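Local coordinates for protein 6-phosphogluconate dehydratase (Shewanella oneidensis, PDB 2GP4) that probably catalyses the dehydration of 6-phosphogluconate to 2-keto-3-deoxy-6-phosphogluconate, a step of the Entner-Doudoroff pathway, and is seen here without its iron-sulfur cluster, at residues A[380-385]-A[397-402]; A[372-377]-A[416-421]; A[255-260]-A[305-310]. One frame throughout, in Å; residues are numbered along the deposited sequence.

Contact 1: residues A[380-385]-A[397-402]; sequences LLDAGL and GLRRYT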
# COMPACT_ATOMS: atom_id res chain seq x y z
N LEU A 380 -6.83 -9.55 -15.08
CA LEU A 380 -7.26 -10.03 -13.78
C LEU A 380 -8.76 -10.34 -13.77
O LEU A 380 -9.18 -11.37 -13.24
CB LEU A 380 -6.86 -9.05 -12.68
CG LEU A 380 -5.35 -8.84 -12.48
CD1 LEU A 380 -5.09 -7.61 -11.63
CD2 LEU A 380 -4.67 -10.08 -11.88
N LEU A 381 -9.55 -9.45 -14.38
CA LEU A 381 -10.97 -9.70 -14.64
C LEU A 381 -11.21 -11.02 -15.39
O LEU A 381 -11.98 -11.86 -14.92
CB LEU A 381 -11.58 -8.53 -15.41
CG LEU A 381 -12.55 -7.54 -14.75
CD1 LEU A 381 -12.64 -7.67 -13.24
CD2 LEU A 381 -12.27 -6.09 -15.16
N ASP A 382 -10.54 -11.20 -16.53
CA ASP A 382 -10.67 -12.42 -17.33
C ASP A 382 -10.37 -13.68 -16.52
O ASP A 382 -11.00 -14.71 -16.73
CB ASP A 382 -9.75 -12.39 -18.56
CG ASP A 382 -10.18 -11.38 -19.61
OD1 ASP A 382 -11.30 -10.82 -19.51
OD2 ASP A 382 -9.38 -11.15 -20.55
N ALA A 383 -9.40 -13.59 -15.61
CA ALA A 383 -8.97 -14.74 -14.82
C ALA A 383 -9.87 -15.01 -13.60
O ALA A 383 -9.74 -16.05 -12.95
CB ALA A 383 -7.52 -14.58 -14.39
N GLY A 384 -10.77 -14.08 -13.31
CA GLY A 384 -11.61 -14.17 -12.12
C GLY A 384 -10.84 -13.77 -10.88
O GLY A 384 -11.12 -14.24 -9.78
N LEU A 385 -9.86 -12.88 -11.05
CA LEU A 385 -9.04 -12.43 -9.93
C LEU A 385 -9.48 -11.08 -9.37
O LEU A 385 -9.10 -10.70 -8.26
CB LEU A 385 -7.54 -12.45 -10.29
CG LEU A 385 -6.96 -13.84 -10.56
CD1 LEU A 385 -5.61 -13.77 -11.25
CD2 LEU A 385 -6.89 -14.70 -9.29
N GLY A 397 -19.87 -1.70 -12.58
CA GLY A 397 -19.09 -2.67 -13.35
C GLY A 397 -17.63 -2.26 -13.53
O GLY A 397 -17.35 -1.22 -14.12
N LEU A 398 -16.72 -3.09 -13.02
CA LEU A 398 -15.28 -2.78 -13.09
C LEU A 398 -14.68 -2.82 -14.50
O LEU A 398 -13.62 -2.24 -14.73
CB LEU A 398 -14.47 -3.68 -12.14
CG LEU A 398 -13.03 -3.20 -11.87
CD1 LEU A 398 -13.01 -1.92 -11.04
CD2 LEU A 398 -12.19 -4.29 -11.22
N ARG A 399 -15.37 -3.48 -15.43
CA ARG A 399 -14.95 -3.56 -16.83
C ARG A 399 -14.78 -2.17 -17.47
O ARG A 399 -14.09 -2.02 -18.48
CB ARG A 399 -15.96 -4.41 -17.62
CG ARG A 399 -15.42 -5.10 -18.87
CD ARG A 399 -14.25 -6.05 -18.60
NE ARG A 399 -14.62 -7.41 -18.22
CZ ARG A 399 -13.84 -8.48 -18.40
NH1 ARG A 399 -12.66 -8.36 -19.00
NH2 ARG A 399 -14.24 -9.68 -18.02
N ARG A 400 -15.40 -1.15 -16.84
CA ARG A 400 -15.23 0.25 -17.24
C ARG A 400 -13.79 0.72 -17.11
O ARG A 400 -13.36 1.68 -17.77
CB ARG A 400 -16.12 1.16 -16.39
CG ARG A 400 -17.59 1.02 -16.64
CD ARG A 400 -18.38 1.83 -15.62
NE ARG A 400 -19.82 1.64 -15.78
CZ ARG A 400 -20.57 2.29 -16.67
NH1 ARG A 400 -20.03 3.18 -17.49
NH2 ARG A 400 -21.87 2.04 -16.74
N TYR A 401 -13.04 0.05 -16.24
CA TYR A 401 -11.65 0.41 -15.99
C TYR A 401 -10.67 -0.28 -16.94
O TYR A 401 -9.46 -0.10 -16.83
CB TYR A 401 -11.30 0.21 -14.51
CG TYR A 401 -11.85 1.33 -13.68
CD1 TYR A 401 -13.20 1.37 -13.33
CD2 TYR A 401 -11.05 2.40 -13.31
CE1 TYR A 401 -13.72 2.42 -12.61
CE2 TYR A 401 -11.56 3.46 -12.57
CZ TYR A 401 -12.90 3.46 -12.23
OH TYR A 401 -13.43 4.51 -11.50
N THR A 402 -11.20 -1.04 -17.89
CA THR A 402 -10.41 -1.56 -19.01
C THR A 402 -10.41 -0.58 -20.18
O THR A 402 -9.82 -0.84 -21.22
CB THR A 402 -10.93 -2.94 -19.50
OG1 THR A 402 -12.21 -2.79 -20.13
CG2 THR A 402 -11.03 -3.92 -18.35
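Arg399 reaches Asp382 by a detour: its CG is swung away from the backbone N (chi1 -154°), and further bends at chi2 and chi3 carry the guanidinium back along Leu381 toward the last turn of helix 372-383. There NH1 meets Asp382 OD1 at 2.9 Å in a salt bridge whose hydrogen bond is nearly straight, 169° at the hydrogen. The carboxylate oxygen lies close to the guanidinium plane, while the bond comes in on its syn side, 32° out of the carboxylate plane. The two side chains cross at about a right angle. Leu381 CB lies over one face of the guanidinium, displaced toward its rim, 3.7 Å from Arg399 CZ, and the leucine and arginine chains run past each other in opposite directions. The leucine's branches then divide the work: Leu381 CD1 packs on Leu398 CD2 at 4.0 Å, while Leu381 CD2 reaches Thr402 CG2 at 4.1 Å. That methyl is placed by the threonine hydroxyl, since Thr402 OG1 bonds to Arg399 O at 2.6 Å, an oxygen that also accepts from Thr402 N. Gly384, with positive phi, is the first residue to leave helical geometry, in a Schellman motif. The other oxygen of the aspartate, OD2, pairs with Lys378 one turn earlier, so two cations share one carboxylate. Such a setting should favour its ionised form, although the exposed position of Asp382 probably moderates the strength of the pairing.

Contact 2: residues A[372-377]-A[416-421]; sequences GMAFLI and DGPTVS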
# COMPACT_ATOMS: atom_id res chain seq x y z
N GLY A 372 -0.48 -0.81 -19.42
CA GLY A 372 -0.99 -0.09 -18.26
C GLY A 372 -2.07 -0.79 -17.46
O GLY A 372 -2.22 -2.01 -17.54
N MSE A 373 -2.81 -0.00 -16.68
CA MSE A 373 -3.88 -0.51 -15.83
C MSE A 373 -5.04 -1.11 -16.62
O MSE A 373 -5.67 -2.06 -16.16
CB MSE A 373 -4.41 0.59 -14.90
CG MSE A 373 -3.47 0.99 -13.76
SE MSE A 373 -2.78 -0.52 -12.75
CE MSE A 373 -4.43 -1.12 -11.90
N ALA A 374 -5.32 -0.57 -17.81
CA ALA A 374 -6.39 -1.11 -18.65
C ALA A 374 -6.11 -2.55 -19.08
O ALA A 374 -7.04 -3.36 -19.17
CB ALA A 374 -6.62 -0.22 -19.88
N PHE A 375 -4.84 -2.86 -19.33
CA PHE A 375 -4.45 -4.24 -19.64
C PHE A 375 -4.46 -5.12 -18.40
O PHE A 375 -5.05 -6.20 -18.41
CB PHE A 375 -3.07 -4.28 -20.32
CG PHE A 375 -2.57 -5.67 -20.57
CD1 PHE A 375 -3.01 -6.40 -21.66
CD2 PHE A 375 -1.65 -6.25 -19.70
CE1 PHE A 375 -2.54 -7.69 -21.90
CE2 PHE A 375 -1.17 -7.54 -19.93
CZ PHE A 375 -1.62 -8.26 -21.03
N LEU A 376 -3.82 -4.65 -17.33
CA LEU A 376 -3.73 -5.40 -16.08
C LEU A 376 -5.12 -5.76 -15.56
O LEU A 376 -5.35 -6.90 -15.15
CB LEU A 376 -3.00 -4.57 -15.02
CG LEU A 376 -2.55 -5.31 -13.76
CD1 LEU A 376 -1.04 -5.37 -13.73
CD2 LEU A 376 -3.07 -4.60 -12.52
N ILE A 377 -6.03 -4.79 -15.58
CA ILE A 377 -7.37 -4.98 -15.05
C ILE A 377 -8.19 -5.95 -15.91
O ILE A 377 -8.94 -6.75 -15.38
CB ILE A 377 -8.08 -3.63 -14.79
CG1 ILE A 377 -7.46 -2.96 -13.55
CG2 ILE A 377 -9.58 -3.81 -14.59
CD1 ILE A 377 -7.96 -1.55 -13.27
N ASP A 416 -11.59 1.49 -25.97
CA ASP A 416 -11.11 0.18 -25.55
C ASP A 416 -9.61 0.17 -25.33
O ASP A 416 -8.85 0.65 -26.18
CB ASP A 416 -11.49 -0.90 -26.57
CG ASP A 416 -12.85 -1.53 -26.30
OD1 ASP A 416 -13.66 -0.95 -25.54
OD2 ASP A 416 -13.09 -2.62 -26.85
N GLY A 417 -9.19 -0.36 -24.18
CA GLY A 417 -7.78 -0.52 -23.87
C GLY A 417 -7.17 -1.72 -24.56
O GLY A 417 -7.89 -2.52 -25.18
N PRO A 418 -5.84 -1.88 -24.46
CA PRO A 418 -5.10 -2.98 -25.09
C PRO A 418 -5.42 -4.38 -24.53
O PRO A 418 -5.85 -4.50 -23.38
CB PRO A 418 -3.64 -2.63 -24.82
CG PRO A 418 -3.67 -1.73 -23.62
CD PRO A 418 -4.95 -0.97 -23.71
N THR A 419 -5.22 -5.40 -25.36
CA THR A 419 -5.49 -6.80 -24.99
C THR A 419 -4.20 -7.61 -24.98
O THR A 419 -4.17 -8.76 -24.51
CB THR A 419 -6.48 -7.48 -25.97
OG1 THR A 419 -5.95 -7.43 -27.30
CG2 THR A 419 -7.85 -6.81 -25.93
N VAL A 420 -3.14 -7.02 -25.51
CA VAL A 420 -1.82 -7.63 -25.53
C VAL A 420 -0.82 -6.63 -24.95
O VAL A 420 -0.97 -5.42 -25.13
CB VAL A 420 -1.42 -8.11 -26.97
CG1 VAL A 420 -1.47 -6.98 -27.99
CG2 VAL A 420 -0.04 -8.77 -26.99
N SER A 421 0.19 -7.13 -24.24
CA SER A 421 1.27 -6.28 -23.76
C SER A 421 2.26 -6.04 -24.90
O SER A 421 2.59 -6.97 -25.64
CB SER A 421 1.98 -6.90 -22.56
OG SER A 421 3.06 -6.09 -22.13
O HOH W 1 -7.79 -3.60 -21.72
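Near the start of helix 372-383 an irregular, extended segment passes close by, with CA atoms 5.4 Å apart for Ala374 and Gly417 and 5.6 Å apart for Phe375 and Pro418. The closeness rests on small residues: at Gly417 no side chain stands between the loop backbone and Ala374 CB, which points at the loop and lies 4.2 Å from Gly417 CA, with the CD of Pro418 beside it. Phe375 makes the larger contribution. With CG anti to the backbone N (chi1 175°), its ring leans out from the helix, and its edge is turned to the backbone that follows Pro418. CE1 of Phe375 approaches Thr419 O to 3.3 Å, and the neighbouring CD1 lies 3.8 Å from Pro418 O; both oxygens are near the ring plane, where the C-H groups point. The chain then curls round the ring, bringing Ser421 CB over one face, 4.1 Å from Phe375 CZ. In the fold, this arrangement fastens the segment leaving strand 411-416 against the opening turn of a helix in the largely helical N-terminal domain, and strand 403-408 joins in through Glu404, which touches both Ala374 and Pro418. CB of Phe375 also rests against CG of Pro418, so the proline ring packs against the base of the phenylalanine side chain. A water lies within hydrogen-bonding distance of both backbones, 2.7 Å from Ala374 O and 2.7 Å from Pro418 O, though it cannot serve all the acceptors around it. At the far end Ser421 OG is bonded to Leu427 O and Asp423 N, while Leu427 adds its side chain to the packing on Phe375.

Contact 3: residues A[255-260]-A[305-310]; sequences EVMGLQ and KSIVNG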
# COMPACT_ATOMS: atom_id res chain seq x y z
N GLU A 255 -7.30 3.20 -8.71
CA GLU A 255 -7.75 2.77 -10.03
C GLU A 255 -8.59 1.49 -9.96
O GLU A 255 -9.70 1.46 -10.48
CB GLU A 255 -6.55 2.58 -10.96
CG GLU A 255 -6.91 2.33 -12.42
CD GLU A 255 -7.10 3.61 -13.22
OE1 GLU A 255 -7.78 3.54 -14.27
OE2 GLU A 255 -6.58 4.67 -12.83
N VAL A 256 -8.06 0.45 -9.31
CA VAL A 256 -8.75 -0.84 -9.19
C VAL A 256 -9.97 -0.78 -8.28
O VAL A 256 -10.91 -1.57 -8.44
CB VAL A 256 -7.82 -1.99 -8.70
CG1 VAL A 256 -7.01 -2.54 -9.84
CG2 VAL A 256 -6.92 -1.53 -7.56
N MSE A 257 -9.94 0.14 -7.33
CA MSE A 257 -11.03 0.32 -6.38
C MSE A 257 -12.09 1.28 -6.91
O MSE A 257 -13.07 1.57 -6.22
CB MSE A 257 -10.47 0.81 -5.05
CG MSE A 257 -9.63 -0.22 -4.32
SE MSE A 257 -9.02 0.40 -2.58
CE MSE A 257 -10.75 0.82 -1.80
N GLY A 258 -11.89 1.77 -8.13
CA GLY A 258 -12.85 2.64 -8.81
C GLY A 258 -13.10 3.95 -8.10
O GLY A 258 -14.23 4.43 -8.05
N LEU A 259 -12.03 4.52 -7.54
CA LEU A 259 -12.13 5.74 -6.75
C LEU A 259 -11.72 7.00 -7.52
O LEU A 259 -11.82 8.11 -7.01
CB LEU A 259 -11.33 5.60 -5.45
CG LEU A 259 -12.04 5.45 -4.09
CD1 LEU A 259 -13.53 5.15 -4.19
CD2 LEU A 259 -11.33 4.40 -3.24
N GLN A 260 -11.27 6.80 -8.75
CA GLN A 260 -10.97 7.90 -9.67
C GLN A 260 -11.36 7.48 -11.09
O GLN A 260 -11.55 6.30 -11.35
CB GLN A 260 -9.49 8.28 -9.61
CG GLN A 260 -8.52 7.11 -9.77
CD GLN A 260 -7.06 7.52 -9.64
OE1 GLN A 260 -6.69 8.32 -8.78
NE2 GLN A 260 -6.23 6.96 -10.50
N LYS A 305 -15.40 -6.26 -1.55
CA LYS A 305 -14.95 -6.67 -2.88
C LYS A 305 -13.91 -5.70 -3.46
O LYS A 305 -12.94 -6.13 -4.08
CB LYS A 305 -16.13 -6.77 -3.85
CG LYS A 305 -17.07 -7.93 -3.59
CD LYS A 305 -18.33 -7.77 -4.40
CE LYS A 305 -19.43 -8.69 -3.90
NZ LYS A 305 -19.22 -10.10 -4.35
N SER A 306 -14.13 -4.41 -3.25
CA SER A 306 -13.24 -3.40 -3.81
C SER A 306 -11.92 -3.35 -3.04
O SER A 306 -10.87 -3.11 -3.63
CB SER A 306 -13.92 -2.02 -3.89
OG SER A 306 -14.34 -1.57 -2.62
N ILE A 307 -11.99 -3.60 -1.74
CA ILE A 307 -10.80 -3.77 -0.91
C ILE A 307 -9.96 -4.97 -1.36
O ILE A 307 -8.75 -4.85 -1.57
CB ILE A 307 -11.15 -3.86 0.60
CG1 ILE A 307 -11.55 -2.48 1.15
CG2 ILE A 307 -10.00 -4.45 1.42
CD1 ILE A 307 -10.44 -1.42 1.07
N VAL A 308 -10.62 -6.12 -1.53
CA VAL A 308 -9.95 -7.31 -2.07
C VAL A 308 -9.31 -6.99 -3.43
O VAL A 308 -8.15 -7.34 -3.67
CB VAL A 308 -10.91 -8.52 -2.15
CG1 VAL A 308 -10.34 -9.63 -3.04
CG2 VAL A 308 -11.20 -9.06 -0.75
N ASN A 309 -10.06 -6.32 -4.30
CA ASN A 309 -9.57 -5.88 -5.61
C ASN A 309 -8.28 -5.07 -5.49
O ASN A 309 -7.35 -5.25 -6.28
CB ASN A 309 -10.65 -5.08 -6.36
CG ASN A 309 -11.73 -5.97 -7.01
OD1 ASN A 309 -11.71 -7.19 -6.89
ND2 ASN A 309 -12.67 -5.34 -7.72
N GLY A 310 -8.24 -4.19 -4.49
CA GLY A 310 -7.07 -3.36 -4.24
C GLY A 310 -5.88 -4.20 -3.84
O GLY A 310 -4.76 -3.94 -4.28
O HOH W 2 -12.97 -2.33 -7.20
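Met257, a selenomethionine, lies so near helix 304-316 that its CA is 5.0 Å from the CA of Ser306, and this is the tight half of the contact. Its CG presses on the backbone, 3.2 Å from Ser306 O, a carbonyl already used by Gly310 N within the helix. Further out the chain bends at chi3 (56°), which lays the CE methyl of Met257 alongside Ile307 CD1 at 3.7 Å; the two side chains point the same way. Gly310, with no side chain, admits the selenium of Met257. Separately, Val256 CG2 packs 3.8 Å from Gly310 CA and also borders Asn309 O. The Schellman motif at Gly258 turns the chain away immediately afterwards. On the looser side, water fills in for direct contact. One molecule donates to Val256 O at a short 2.5 Å and accepts from Asn309 ND2 at 3.1 Å. The same amide accepts a hydrogen bond from His387 N through OD1, which would restrain its rotation and turn ND2 to the water. The contact joins the end of helix 252-256 and the turn after it to helix 304-316. Because the buried Asn309 OD1 bonds to His387 N and the Ser306 hydroxyl to Asn303 N and Val301 O, what crosses directly is apolar and C-H to carbonyl contact, with one water as the polar link.

Along the chain contact 3 closes first; contact 2 then closes a loop of 38 residues, within which contact 1 is nested. Contacts 1 and 2 draw on successive parts of helix 372-383 and have centres about 10 Å apart, joined where Thr402 O lies 3.1 Å from Gly417 N, a probable hydrogen bond. Contact 3 is centred about 11 Å from contact 1 and 16 Å from contact 2. Tyr401 OH of contact 1 makes a probable hydrogen bond to Gln260 O of contact 3, and Met373 and Ile377 of contact 2 pack on its Val256. The cluster runs outward from buried contact 3, tying helices 252-256, 304-316 and 372-383 to the segments beside strands 395-396, 403-408 and 411-416.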